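PDB 1KCF: hypothetical 30.2 KD protein c25g10.02 IN chromosome I from Schizosaccharomyces pombe, which resolves Holliday junctions as a homodimeric, magnesium-dependent endonuclease of the RuvC resolvase family, cutting at the point of strand exchange, and probably helps maintain mitochondrial DNA. Local coordinates for residues 44-48 with 116-120; 49-55 with 70-76; 191-195 with 229-233; 143-147 with 161-165; 94-98 with 137-142. Residue numbers count along the deposited sequence, not the author numbering.

Interaction 1 (44-48 with 116-120)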
# COMPACT_ATOMS: atom_id res chain seq x y z
N GLY A 44 -14.64 -9.34 8.51
CA GLY A 44 -14.51 -7.92 8.80
C GLY A 44 -13.15 -7.66 9.43
O GLY A 44 -12.78 -8.31 10.40
N ILE A 45 -12.42 -6.70 8.87
CA ILE A 45 -11.09 -6.38 9.38
C ILE A 45 -10.89 -4.92 9.78
O ILE A 45 -11.21 -4.00 9.03
CB ILE A 45 -10.01 -6.74 8.35
CG1 ILE A 45 -10.00 -8.25 8.12
CG2 ILE A 45 -8.64 -6.27 8.85
CD1 ILE A 45 -9.05 -8.69 7.03
N ASP A 46 -10.36 -4.73 10.98
CA ASP A 46 -10.06 -3.41 11.51
C ASP A 46 -8.55 -3.26 11.42
O ASP A 46 -7.82 -3.81 12.25
CB ASP A 46 -10.49 -3.31 12.97
CG ASP A 46 -11.64 -2.37 13.17
OD1 ASP A 46 -11.57 -1.23 12.66
OD2 ASP A 46 -12.61 -2.76 13.85
N LEU A 47 -8.08 -2.53 10.41
CA LEU A 47 -6.65 -2.35 10.20
C LEU A 47 -5.90 -1.68 11.34
O LEU A 47 -6.24 -0.57 11.77
CB LEU A 47 -6.39 -1.58 8.91
CG LEU A 47 -6.75 -2.31 7.61
CD1 LEU A 47 -6.58 -1.35 6.44
CD2 LEU A 47 -5.87 -3.54 7.45
N GLY A 48 -4.86 -2.37 11.79
CA GLY A 48 -4.00 -1.89 12.85
C GLY A 48 -2.86 -2.88 12.93
O GLY A 48 -2.98 -3.99 12.41
N MET A 116 -12.85 -4.09 4.85
CA MET A 116 -11.70 -3.41 5.41
C MET A 116 -12.02 -2.00 5.86
O MET A 116 -12.64 -1.21 5.15
CB MET A 116 -10.57 -3.39 4.38
CG MET A 116 -9.17 -3.32 4.97
SD MET A 116 -7.92 -3.40 3.66
CE MET A 116 -7.86 -5.17 3.38
N GLU A 117 -11.58 -1.69 7.08
CA GLU A 117 -11.79 -0.38 7.66
C GLU A 117 -10.58 -0.13 8.54
O GLU A 117 -10.01 -1.07 9.07
CB GLU A 117 -13.08 -0.40 8.48
CG GLU A 117 -13.53 0.92 9.02
CD GLU A 117 -14.98 0.88 9.49
OE1 GLU A 117 -15.26 1.37 10.60
OE2 GLU A 117 -15.83 0.36 8.73
N ARG A 118 -10.17 1.12 8.67
CA ARG A 118 -9.03 1.43 9.53
C ARG A 118 -9.49 1.40 10.97
O ARG A 118 -10.62 1.80 11.28
CB ARG A 118 -8.47 2.82 9.22
CG ARG A 118 -7.69 2.95 7.93
CD ARG A 118 -7.23 4.39 7.73
NE ARG A 118 -6.40 4.55 6.54
CZ ARG A 118 -6.84 4.38 5.29
NH1 ARG A 118 -8.10 4.04 5.06
NH2 ARG A 118 -6.00 4.53 4.27
N GLN A 119 -8.64 0.92 11.86
CA GLN A 119 -8.99 0.88 13.27
C GLN A 119 -9.11 2.33 13.73
O GLN A 119 -8.59 3.24 13.08
CB GLN A 119 -7.90 0.17 14.07
CG GLN A 119 -8.15 0.15 15.57
CD GLN A 119 -9.35 -0.70 15.95
OE1 GLN A 119 -9.28 -1.93 15.89
NE2 GLN A 119 -10.44 -0.06 16.34
N ARG A 120 -9.82 2.55 14.83
CA ARG A 120 -9.97 3.90 15.36
C ARG A 120 -8.62 4.31 15.96
O ARG A 120 -8.01 3.54 16.69
CB ARG A 120 -11.04 3.92 16.44
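Leu47 is the residue most deeply covered in this pairing of two parallel strands, with Met116 and Asp46 next. Its backbone takes part at both ends: Leu47 N donates to Glu117 O at 2.8 Å, and Leu47 O accepts from Gln119 N, also at 2.8 Å. One step earlier, Glu117 N reaches Ile45 O at 3.0 Å, so the bonds alternate as in a regular parallel sheet. The Leu47 side chain lies on the same face as Ile45, Met116 and Arg118, and its CD1 packs 3.6 Å from Met116 CG. Asp46 points to the other face, with Glu117. Its CA sits 3.4 Å from Glu117 O in a CA-H...O contact. Asp46 is a magnesium-binding residue, and the pairing sets it on a central strand of the RNase H-like fold. Its carboxylate lies close to that of Asp230, a second magnesium-binding residue, a like-charge pair that a bound cation would be expected to relieve; no metal is modelled here. Helix 224-253 packs on the Asp46 and Glu117 face, helix 128-151 on the Leu47 and Met116 face, and strands 52-59 and 162-165 flank the pair within the sheet.

Interaction 2 (49-55 with 70-76)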
# COMPACT_ATOMS: atom_id res chain seq x y z
N ILE A 49 -1.75 -2.50 13.54
CA ILE A 49 -0.63 -3.43 13.64
C ILE A 49 -0.58 -4.05 15.03
O ILE A 49 -0.57 -5.27 15.17
CB ILE A 49 0.70 -2.71 13.32
CG1 ILE A 49 0.66 -2.21 11.87
CG2 ILE A 49 1.87 -3.67 13.51
CD1 ILE A 49 1.88 -1.42 11.45
N LYS A 50 -0.58 -3.22 16.07
CA LYS A 50 -0.53 -3.74 17.42
C LYS A 50 -1.92 -4.10 17.94
O LYS A 50 -2.05 -4.73 18.99
CB LYS A 50 0.16 -2.74 18.35
CG LYS A 50 1.63 -2.53 17.98
CD LYS A 50 2.38 -1.69 19.00
CE LYS A 50 3.84 -1.51 18.58
NZ LYS A 50 4.64 -0.74 19.57
N ASN A 51 -2.95 -3.72 17.19
CA ASN A 51 -4.32 -4.05 17.57
C ASN A 51 -5.16 -4.41 16.35
O ASN A 51 -6.26 -3.88 16.13
CB ASN A 51 -4.98 -2.90 18.34
CG ASN A 51 -5.15 -1.65 17.51
OD1 ASN A 51 -5.90 -0.75 17.88
ND2 ASN A 51 -4.45 -1.58 16.38
N PHE A 52 -4.62 -5.32 15.54
CA PHE A 52 -5.31 -5.80 14.35
C PHE A 52 -6.52 -6.55 14.87
O PHE A 52 -6.40 -7.41 15.74
CB PHE A 52 -4.40 -6.75 13.57
CG PHE A 52 -5.02 -7.31 12.32
CD1 PHE A 52 -5.03 -6.58 11.14
CD2 PHE A 52 -5.60 -8.58 12.33
CE1 PHE A 52 -5.59 -7.11 9.97
CE2 PHE A 52 -6.17 -9.11 11.18
CZ PHE A 52 -6.16 -8.38 10.00
N SER A 53 -7.70 -6.22 14.37
CA SER A 53 -8.90 -6.90 14.82
C SER A 53 -9.68 -7.45 13.63
O SER A 53 -9.68 -6.85 12.55
CB SER A 53 -9.79 -5.95 15.62
OG SER A 53 -10.91 -6.64 16.14
N TYR A 54 -10.33 -8.59 13.82
CA TYR A 54 -11.11 -9.20 12.75
C TYR A 54 -12.30 -9.96 13.33
O TYR A 54 -12.26 -10.42 14.47
CB TYR A 54 -10.23 -10.15 11.94
CG TYR A 54 -9.82 -11.40 12.68
CD1 TYR A 54 -10.67 -12.50 12.77
CD2 TYR A 54 -8.58 -11.48 13.33
CE1 TYR A 54 -10.31 -13.65 13.47
CE2 TYR A 54 -8.21 -12.62 14.03
CZ TYR A 54 -9.08 -13.70 14.10
OH TYR A 54 -8.73 -14.84 14.79
N CYS A 55 -13.35 -10.07 12.53
CA CYS A 55 -14.56 -10.80 12.93
C CYS A 55 -15.01 -11.55 11.68
O CYS A 55 -15.28 -10.94 10.64
CB CYS A 55 -15.65 -9.83 13.39
SG CYS A 55 -17.12 -10.62 14.14
N TRP A 70 -13.38 -14.55 16.07
CA TRP A 70 -13.37 -13.16 16.49
C TRP A 70 -12.18 -12.92 17.39
O TRP A 70 -12.00 -13.62 18.39
CB TRP A 70 -14.68 -12.92 17.23
CG TRP A 70 -15.00 -11.53 17.58
CD1 TRP A 70 -14.52 -10.40 16.99
CD2 TRP A 70 -15.96 -11.10 18.55
NE1 TRP A 70 -15.11 -9.30 17.54
CE2 TRP A 70 -16.00 -9.70 18.50
CE3 TRP A 70 -16.78 -11.78 19.47
CZ2 TRP A 70 -16.84 -8.94 19.33
CZ3 TRP A 70 -17.62 -11.02 20.29
CH2 TRP A 70 -17.64 -9.62 20.21
N SER A 71 -11.35 -11.94 17.04
CA SER A 71 -10.17 -11.67 17.85
C SER A 71 -9.45 -10.36 17.52
O SER A 71 -9.69 -9.74 16.47
CB SER A 71 -9.18 -12.83 17.71
OG SER A 71 -8.06 -12.68 18.55
N VAL A 72 -8.58 -9.95 18.43
CA VAL A 72 -7.76 -8.75 18.28
C VAL A 72 -6.34 -9.22 18.55
O VAL A 72 -6.06 -9.84 19.57
CB VAL A 72 -8.15 -7.65 19.29
CG1 VAL A 72 -7.12 -6.55 19.27
CG2 VAL A 72 -9.51 -7.09 18.93
N GLU A 73 -5.43 -8.92 17.62
CA GLU A 73 -4.06 -9.37 17.75
C GLU A 73 -3.02 -8.27 17.65
O GLU A 73 -3.27 -7.22 17.06
CB GLU A 73 -3.77 -10.40 16.65
CG GLU A 73 -4.81 -11.50 16.54
CD GLU A 73 -4.75 -12.48 17.70
OE1 GLU A 73 -5.66 -13.33 17.80
OE2 GLU A 73 -3.79 -12.40 18.49
N ASN A 74 -1.87 -8.52 18.25
CA ASN A 74 -0.75 -7.59 18.21
C ASN A 74 0.27 -8.29 17.33
O ASN A 74 0.96 -9.21 17.79
CB ASN A 74 -0.20 -7.36 19.62
CG ASN A 74 0.93 -6.34 19.64
OD1 ASN A 74 1.20 -5.73 20.67
ND2 ASN A 74 1.60 -6.17 18.50
N LEU A 75 0.34 -7.87 16.07
CA LEU A 75 1.24 -8.47 15.09
C LEU A 75 2.73 -8.28 15.38
O LEU A 75 3.58 -8.69 14.60
CB LEU A 75 0.90 -7.92 13.70
CG LEU A 75 -0.59 -8.00 13.32
CD1 LEU A 75 -0.80 -7.50 11.89
CD2 LEU A 75 -1.09 -9.43 13.45
N THR A 76 3.04 -7.66 16.51
CA THR A 76 4.43 -7.42 16.91
C THR A 76 4.90 -8.48 17.90
O THR A 76 6.11 -8.70 18.06
CB THR A 76 4.59 -6.02 17.54
OG1 THR A 76 4.49 -5.02 16.52
CG2 THR A 76 5.94 -5.89 18.23
O HOH W 1 -6.24 -14.86 15.79
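Backbone groups do most of the bonding in this antiparallel hairpin. Tyr54 N donates to Ser71 O at 3.0 Å and Ser71 N returns a bond to Tyr54 O at 3.1 Å. In the next hydrogen-bonded pair Glu73 N gives a short bond of 2.6 Å to Phe52 O, but the return from Phe52 N to Glu73 O, at 2.8 Å, is weak in angle. Beyond the strands, Leu75 N still finds Ile49 O at 2.9 Å. Side chains add a small polar network on the Phe52 and Tyr54 face: Ser71 OG donates to Glu73 OE1 at 2.6 Å, and a water joins that same OE1 (2.6 Å from the water oxygen) to Tyr54 OH (2.7 Å from it). On the other face Ser53 OG bonds to Ser231 and Trp70 NE1 to the carbonyl of Met228, both on helix 224-253. There Cys55 SG sits over the Trp70 five-membered ring, 4.1 Å from its centroid. The chemistry is thus two-sided: on the Tyr54 face Glu73 links Ser71, the water on Tyr54 and the backbone of Gly80, whereas the Ser53 and Trp70 face bonds to the helix that carries the magnesium-binding residue Asp230.

Interaction 3 (191-195 with 229-233). With SO4 (sulfate ion), chain C.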
# COMPACT_ATOMS: atom_id res chain seq x y z
N ARG A 191 -19.37 1.37 21.90
CA ARG A 191 -19.32 0.23 20.99
C ARG A 191 -19.48 -1.09 21.75
O ARG A 191 -20.21 -1.98 21.32
CB ARG A 191 -18.01 0.24 20.21
CG ARG A 191 -17.89 1.42 19.24
CD ARG A 191 -16.46 1.59 18.74
NE ARG A 191 -15.55 1.90 19.84
CZ ARG A 191 -14.22 1.87 19.74
NH1 ARG A 191 -13.64 1.54 18.60
NH2 ARG A 191 -13.47 2.16 20.80
N VAL A 192 -18.80 -1.20 22.89
CA VAL A 192 -18.88 -2.40 23.72
C VAL A 192 -20.32 -2.65 24.19
O VAL A 192 -20.79 -3.78 24.18
CB VAL A 192 -17.96 -2.27 24.96
CG1 VAL A 192 -18.32 -3.32 26.00
CG2 VAL A 192 -16.51 -2.44 24.53
N GLN A 193 -21.00 -1.58 24.59
CA GLN A 193 -22.38 -1.70 25.04
C GLN A 193 -23.32 -2.07 23.90
O GLN A 193 -24.28 -2.82 24.10
CB GLN A 193 -22.85 -0.38 25.67
CG GLN A 193 -22.94 -0.42 27.19
CD GLN A 193 -23.83 -1.55 27.70
OE1 GLN A 193 -25.03 -1.59 27.39
NE2 GLN A 193 -23.25 -2.47 28.46
N MET A 194 -23.06 -1.54 22.71
CA MET A 194 -23.90 -1.86 21.56
C MET A 194 -23.81 -3.34 21.24
O MET A 194 -24.83 -3.98 21.00
CB MET A 194 -23.49 -1.04 20.34
CG MET A 194 -23.72 0.45 20.49
SD MET A 194 -23.63 1.35 18.91
CE MET A 194 -21.90 1.72 18.83
N VAL A 195 -22.60 -3.89 21.24
CA VAL A 195 -22.40 -5.30 20.95
C VAL A 195 -22.99 -6.17 22.04
O VAL A 195 -23.60 -7.20 21.76
CB VAL A 195 -20.90 -5.64 20.79
CG1 VAL A 195 -20.72 -7.15 20.62
CG2 VAL A 195 -20.34 -4.90 19.59
N ALA A 229 -15.16 -5.32 19.64
CA ALA A 229 -16.49 -4.80 19.39
C ALA A 229 -16.48 -4.03 18.08
O ALA A 229 -17.42 -4.10 17.30
CB ALA A 229 -16.92 -3.88 20.53
N ASP A 230 -15.38 -3.33 17.83
CA ASP A 230 -15.26 -2.56 16.60
C ASP A 230 -15.41 -3.43 15.36
O ASP A 230 -16.23 -3.14 14.49
CB ASP A 230 -13.92 -1.83 16.57
CG ASP A 230 -13.99 -0.52 15.82
OD1 ASP A 230 -14.69 0.39 16.32
OD2 ASP A 230 -13.37 -0.39 14.74
N SER A 231 -14.63 -4.51 15.27
CA SER A 231 -14.72 -5.38 14.10
C SER A 231 -16.07 -6.09 14.03
O SER A 231 -16.58 -6.36 12.94
CB SER A 231 -13.58 -6.41 14.08
OG SER A 231 -13.64 -7.29 15.19
N ALA A 232 -16.66 -6.40 15.18
CA ALA A 232 -17.95 -7.08 15.21
C ALA A 232 -19.04 -6.15 14.66
O ALA A 232 -19.96 -6.59 13.98
CB ALA A 232 -18.29 -7.52 16.63
N LEU A 233 -18.93 -4.86 14.96
CA LEU A 233 -19.91 -3.88 14.48
C LEU A 233 -19.74 -3.64 12.99
O LEU A 233 -20.70 -3.29 12.29
CB LEU A 233 -19.79 -2.56 15.23
CG LEU A 233 -20.22 -2.56 16.70
CD1 LEU A 233 -19.74 -1.29 17.37
CD2 LEU A 233 -21.74 -2.68 16.79
S SO4 C . -16.75 4.23 22.50
O1 SO4 C . -17.06 2.84 22.10
O2 SO4 C . -17.77 5.13 21.95
O3 SO4 C . -16.74 4.32 23.97
O4 SO4 C . -15.42 4.61 21.98
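The polar part of this helix-helix contact rests on Arg191. Its NH1 donates to Asp230 OD1 at 2.8 Å, a salt bridge that approaches along the edge of the guanidinium; the same OD1 also accepts a bond from Tyr172. A sulfate, probably from the crystallisation liquor, takes Arg191 N and Arg191 NE on its O1, at 2.7 and 2.9 Å, with a weak bond from Arg191 NH2 to sulfate O4 at 3.3 Å. Asp230 is a magnesium-binding residue, carried on helix 224-253 and facing Asp46 of the sheet, so Arg191 sits at the acidic site of this RNase H-like nuclease. An anion held there by a basic residue is consistent with a place for a DNA phosphate. The apolar part lies alongside, where the segments cross at 55° with axes 9.2 Å apart. Val195 CG2 packs 3.7 Å from both Ala229 CB and Leu233 CG. Leu233 CD1 meets Met194 CE at 4.0 Å and the aliphatic Arg191 CB at 3.7 Å. The small Ala229 side chain lets Val192 CA come within 4.0 Å of Ala229 CB.

Interaction 4 (143-147 with 161-165)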
# COMPACT_ATOMS: atom_id res chain seq x y z
N TYR A 143 -4.45 -4.55 -0.56
CA TYR A 143 -5.26 -4.32 -1.75
C TYR A 143 -4.51 -4.76 -3.01
O TYR A 143 -5.09 -5.40 -3.90
CB TYR A 143 -5.61 -2.83 -1.86
CG TYR A 143 -7.06 -2.54 -1.56
CD1 TYR A 143 -8.03 -2.65 -2.55
CD2 TYR A 143 -7.47 -2.21 -0.27
CE1 TYR A 143 -9.38 -2.43 -2.27
CE2 TYR A 143 -8.81 -1.99 0.03
CZ TYR A 143 -9.76 -2.11 -0.97
OH TYR A 143 -11.08 -1.91 -0.67
N ALA A 144 -3.23 -4.41 -3.08
CA ALA A 144 -2.42 -4.79 -4.22
C ALA A 144 -2.36 -6.31 -4.31
O ALA A 144 -2.58 -6.88 -5.38
CB ALA A 144 -1.02 -4.21 -4.08
N LEU A 145 -2.08 -6.97 -3.19
CA LEU A 145 -2.00 -8.42 -3.18
C LEU A 145 -3.32 -9.06 -3.61
O LEU A 145 -3.33 -10.04 -4.36
CB LEU A 145 -1.60 -8.93 -1.79
CG LEU A 145 -0.17 -8.61 -1.35
CD1 LEU A 145 0.12 -9.24 -0.00
CD2 LEU A 145 0.82 -9.11 -2.39
N HIS A 146 -4.42 -8.50 -3.14
CA HIS A 146 -5.74 -9.03 -3.48
C HIS A 146 -6.03 -8.94 -4.97
O HIS A 146 -6.39 -9.93 -5.61
CB HIS A 146 -6.82 -8.30 -2.67
CG HIS A 146 -8.22 -8.63 -3.09
ND1 HIS A 146 -8.88 -7.96 -4.09
CD2 HIS A 146 -9.08 -9.57 -2.64
CE1 HIS A 146 -10.08 -8.47 -4.25
NE2 HIS A 146 -10.23 -9.45 -3.37
N TYR A 147 -5.88 -7.74 -5.54
CA TYR A 147 -6.15 -7.56 -6.96
C TYR A 147 -5.13 -8.23 -7.86
O TYR A 147 -5.44 -8.56 -9.00
CB TYR A 147 -6.26 -6.07 -7.29
CG TYR A 147 -7.63 -5.53 -6.98
CD1 TYR A 147 -7.92 -4.98 -5.73
CD2 TYR A 147 -8.67 -5.64 -7.91
CE1 TYR A 147 -9.21 -4.56 -5.42
CE2 TYR A 147 -9.96 -5.22 -7.61
CZ TYR A 147 -10.23 -4.68 -6.36
OH TYR A 147 -11.50 -4.28 -6.05
N PRO A 161 -13.02 -13.82 -4.00
CA PRO A 161 -13.45 -13.08 -2.81
C PRO A 161 -13.59 -11.58 -3.06
O PRO A 161 -12.76 -10.99 -3.74
CB PRO A 161 -12.35 -13.37 -1.80
CG PRO A 161 -11.90 -14.73 -2.19
CD PRO A 161 -11.85 -14.65 -3.69
N PHE A 162 -14.65 -10.98 -2.54
CA PHE A 162 -14.84 -9.55 -2.71
C PHE A 162 -14.03 -8.83 -1.64
O PHE A 162 -13.86 -9.34 -0.52
CB PHE A 162 -16.31 -9.15 -2.55
CG PHE A 162 -17.21 -9.66 -3.63
CD1 PHE A 162 -17.78 -10.92 -3.53
CD2 PHE A 162 -17.50 -8.87 -4.73
CE1 PHE A 162 -18.64 -11.39 -4.53
CE2 PHE A 162 -18.36 -9.33 -5.74
CZ PHE A 162 -18.93 -10.59 -5.63
N LEU A 163 -13.53 -7.65 -1.98
CA LEU A 163 -12.77 -6.83 -1.05
C LEU A 163 -13.48 -5.49 -1.04
O LEU A 163 -13.67 -4.89 -2.09
CB LEU A 163 -11.33 -6.65 -1.53
CG LEU A 163 -10.42 -5.76 -0.68
CD1 LEU A 163 -10.37 -6.28 0.75
CD2 LEU A 163 -9.01 -5.74 -1.28
N LEU A 164 -13.89 -5.04 0.13
CA LEU A 164 -14.61 -3.77 0.22
C LEU A 164 -14.10 -2.88 1.35
O LEU A 164 -13.86 -3.35 2.46
CB LEU A 164 -16.11 -4.04 0.42
CG LEU A 164 -16.80 -5.00 -0.55
CD1 LEU A 164 -18.17 -5.35 -0.02
CD2 LEU A 164 -16.91 -4.36 -1.94
N SER A 165 -13.91 -1.61 1.04
CA SER A 165 -13.48 -0.66 2.06
C SER A 165 -14.75 0.06 2.50
O SER A 165 -15.56 0.48 1.67
CB SER A 165 -12.48 0.35 1.49
OG SER A 165 -11.25 -0.28 1.20
O HOH W 2 -12.70 -3.21 -4.15
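Helix 128-151 packs here against an outermost strand of the chain's sheet, 162-165, through a mixture of aromatic, apolar and polar contacts. Leu163 is the central residue of the contact. Its CD2 lies 3.5 Å from the centroid of the Tyr143 ring, over the face, and its CB stands 3.5 Å from the centroid of the His146 ring, also over the face: two CH-pi contacts from one leucine. The segments run roughly antiparallel, at 153°, as expected where a helix leads back to the next parallel strand; with strand 113-118 they form a beta-alpha-beta unit, in which 162-165 pairs alongside 113-118. Hydrogen bonds lie at both ends of segment 161-165. His146 NE2 donates to Pro161 O at 3.0 Å, and Tyr143 OH and Ser165 OG share a very short bond of 2.5 Å. A water also links Tyr147 OH (2.5 Å from the water oxygen) to Leu163 O (2.8 Å). The helix also faces the dimer partner, where Tyr143 packs on Pro91 and Tyr147 on Ser92 of the second subunit.

Interaction 5 (94-98 with 137-142)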
# COMPACT_ATOMS: atom_id res chain seq x y z
N MET A 94 7.16 -4.19 5.70
CA MET A 94 5.71 -4.14 5.68
C MET A 94 5.14 -5.11 4.63
O MET A 94 4.11 -5.73 4.85
CB MET A 94 5.23 -2.72 5.40
CG MET A 94 5.39 -1.78 6.59
SD MET A 94 4.49 -2.37 8.05
CE MET A 94 2.80 -2.12 7.52
N ALA A 95 5.84 -5.23 3.51
CA ALA A 95 5.40 -6.13 2.45
C ALA A 95 5.40 -7.53 3.04
O ALA A 95 4.50 -8.32 2.80
CB ALA A 95 6.35 -6.05 1.27
N ASP A 96 6.43 -7.82 3.83
CA ASP A 96 6.57 -9.12 4.48
C ASP A 96 5.39 -9.38 5.40
O ASP A 96 4.83 -10.48 5.41
CB ASP A 96 7.87 -9.16 5.29
CG ASP A 96 8.04 -10.46 6.04
OD1 ASP A 96 8.07 -11.53 5.39
OD2 ASP A 96 8.15 -10.42 7.28
N LEU A 97 5.00 -8.37 6.18
CA LEU A 97 3.88 -8.51 7.09
C LEU A 97 2.57 -8.64 6.30
O LEU A 97 1.73 -9.48 6.62
CB LEU A 97 3.79 -7.30 8.02
CG LEU A 97 2.63 -7.25 9.01
CD1 LEU A 97 2.76 -8.37 10.04
CD2 LEU A 97 2.62 -5.90 9.71
N SER A 98 2.42 -7.82 5.27
CA SER A 98 1.21 -7.85 4.45
C SER A 98 1.02 -9.21 3.78
O SER A 98 -0.10 -9.71 3.70
CB SER A 98 1.27 -6.76 3.38
OG SER A 98 1.41 -5.48 3.97
N MET A 137 -0.11 2.03 4.61
CA MET A 137 0.77 1.10 3.94
C MET A 137 0.19 -0.31 3.96
O MET A 137 0.19 -1.00 2.94
CB MET A 137 2.14 1.10 4.61
CG MET A 137 3.26 0.68 3.70
SD MET A 137 4.87 0.71 4.51
CE MET A 137 4.99 2.46 4.90
N LEU A 138 -0.29 -0.73 5.13
CA LEU A 138 -0.88 -2.05 5.31
C LEU A 138 -2.07 -2.21 4.37
O LEU A 138 -2.16 -3.18 3.61
CB LEU A 138 -1.35 -2.23 6.75
CG LEU A 138 -1.02 -3.55 7.44
CD1 LEU A 138 -1.85 -3.68 8.71
CD2 LEU A 138 -1.30 -4.72 6.51
N GLU A 139 -2.98 -1.25 4.43
CA GLU A 139 -4.17 -1.27 3.58
C GLU A 139 -3.78 -1.35 2.11
O GLU A 139 -4.30 -2.19 1.37
CB GLU A 139 -5.00 -0.00 3.83
CG GLU A 139 -6.12 0.22 2.84
CD GLU A 139 -6.92 1.48 3.15
OE1 GLU A 139 -7.73 1.45 4.10
OE2 GLU A 139 -6.75 2.49 2.44
N SER A 140 -2.88 -0.47 1.69
CA SER A 140 -2.43 -0.41 0.31
C SER A 140 -1.85 -1.72 -0.20
O SER A 140 -2.16 -2.16 -1.30
CB SER A 140 -1.38 0.69 0.13
OG SER A 140 -1.96 1.96 0.31
N MET A 141 -0.98 -2.34 0.61
CA MET A 141 -0.36 -3.59 0.22
C MET A 141 -1.36 -4.74 0.13
O MET A 141 -1.31 -5.53 -0.81
CB MET A 141 0.78 -3.93 1.19
CG MET A 141 1.89 -2.88 1.19
SD MET A 141 3.35 -3.34 2.16
CE MET A 141 4.58 -2.24 1.47
N LEU A 142 -2.26 -4.82 1.10
CA LEU A 142 -3.28 -5.86 1.11
C LEU A 142 -4.14 -5.77 -0.14
O LEU A 142 -4.51 -6.79 -0.72
CB LEU A 142 -4.16 -5.75 2.36
CG LEU A 142 -3.50 -6.14 3.69
CD1 LEU A 142 -4.51 -5.96 4.82
CD2 LEU A 142 -3.02 -7.58 3.63
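Met137 opens the contact from the 137-142 side, its SD resting 3.3 Å from Met94 CG. Leu138 follows, turning the end of its side chain inward so that CG lies 4.1 Å from Met94 CE and CD2 lies 3.8 Å from Ser98 OG. One turn on from Met137, Met141 extends over the first helix: its SD is 3.4 Å from Ala95 N and 3.8 Å from Met94 CB, while its CB approaches Ser98 OG at 3.2 Å. That hydroxyl makes no hydrogen bond across the interface; it donates to Met94 O within its own helix at 2.9 Å, which suits it to a largely apolar surface. Leu142 comes last, with CD2 3.6 Å from Ser98 O. This is sulfur-rich helix packing, the segments crossing at -59° with axes 9.4 Å apart. Helices 91-109 and 128-151 lie together on one side of the RNase H-like sheet, with Leu142 against Leu47 and Met116 of its strands. Met141 also packs on Ala144 of the second subunit, so helix 128-151 contributes to the dimer interface.

Interactions 1, 2 and 4 share one mixed sheet: strand 42-47 pairs with 52-59 on one edge and 113-118 on the other, and 162-165 follows beyond. Interactions 1 and 2 have centres about 9 Å apart and join through backbone bonds between strands 42-47 and 52-59. Interaction 3 lies on one side of this sheet and interaction 5 on the other, their centres about 26 Å apart; interactions 4 and 5 share helix 128-151. Along the chain interaction 2 falls between the segments of interaction 1, whereas interactions 1 and 5 interleave. Interactions 1 and 3 bring together the magnesium-binding residues Asp46 and Asp230 on the helix 224-253 side, whereas helix 128-151, on the other face, meets the second subunit.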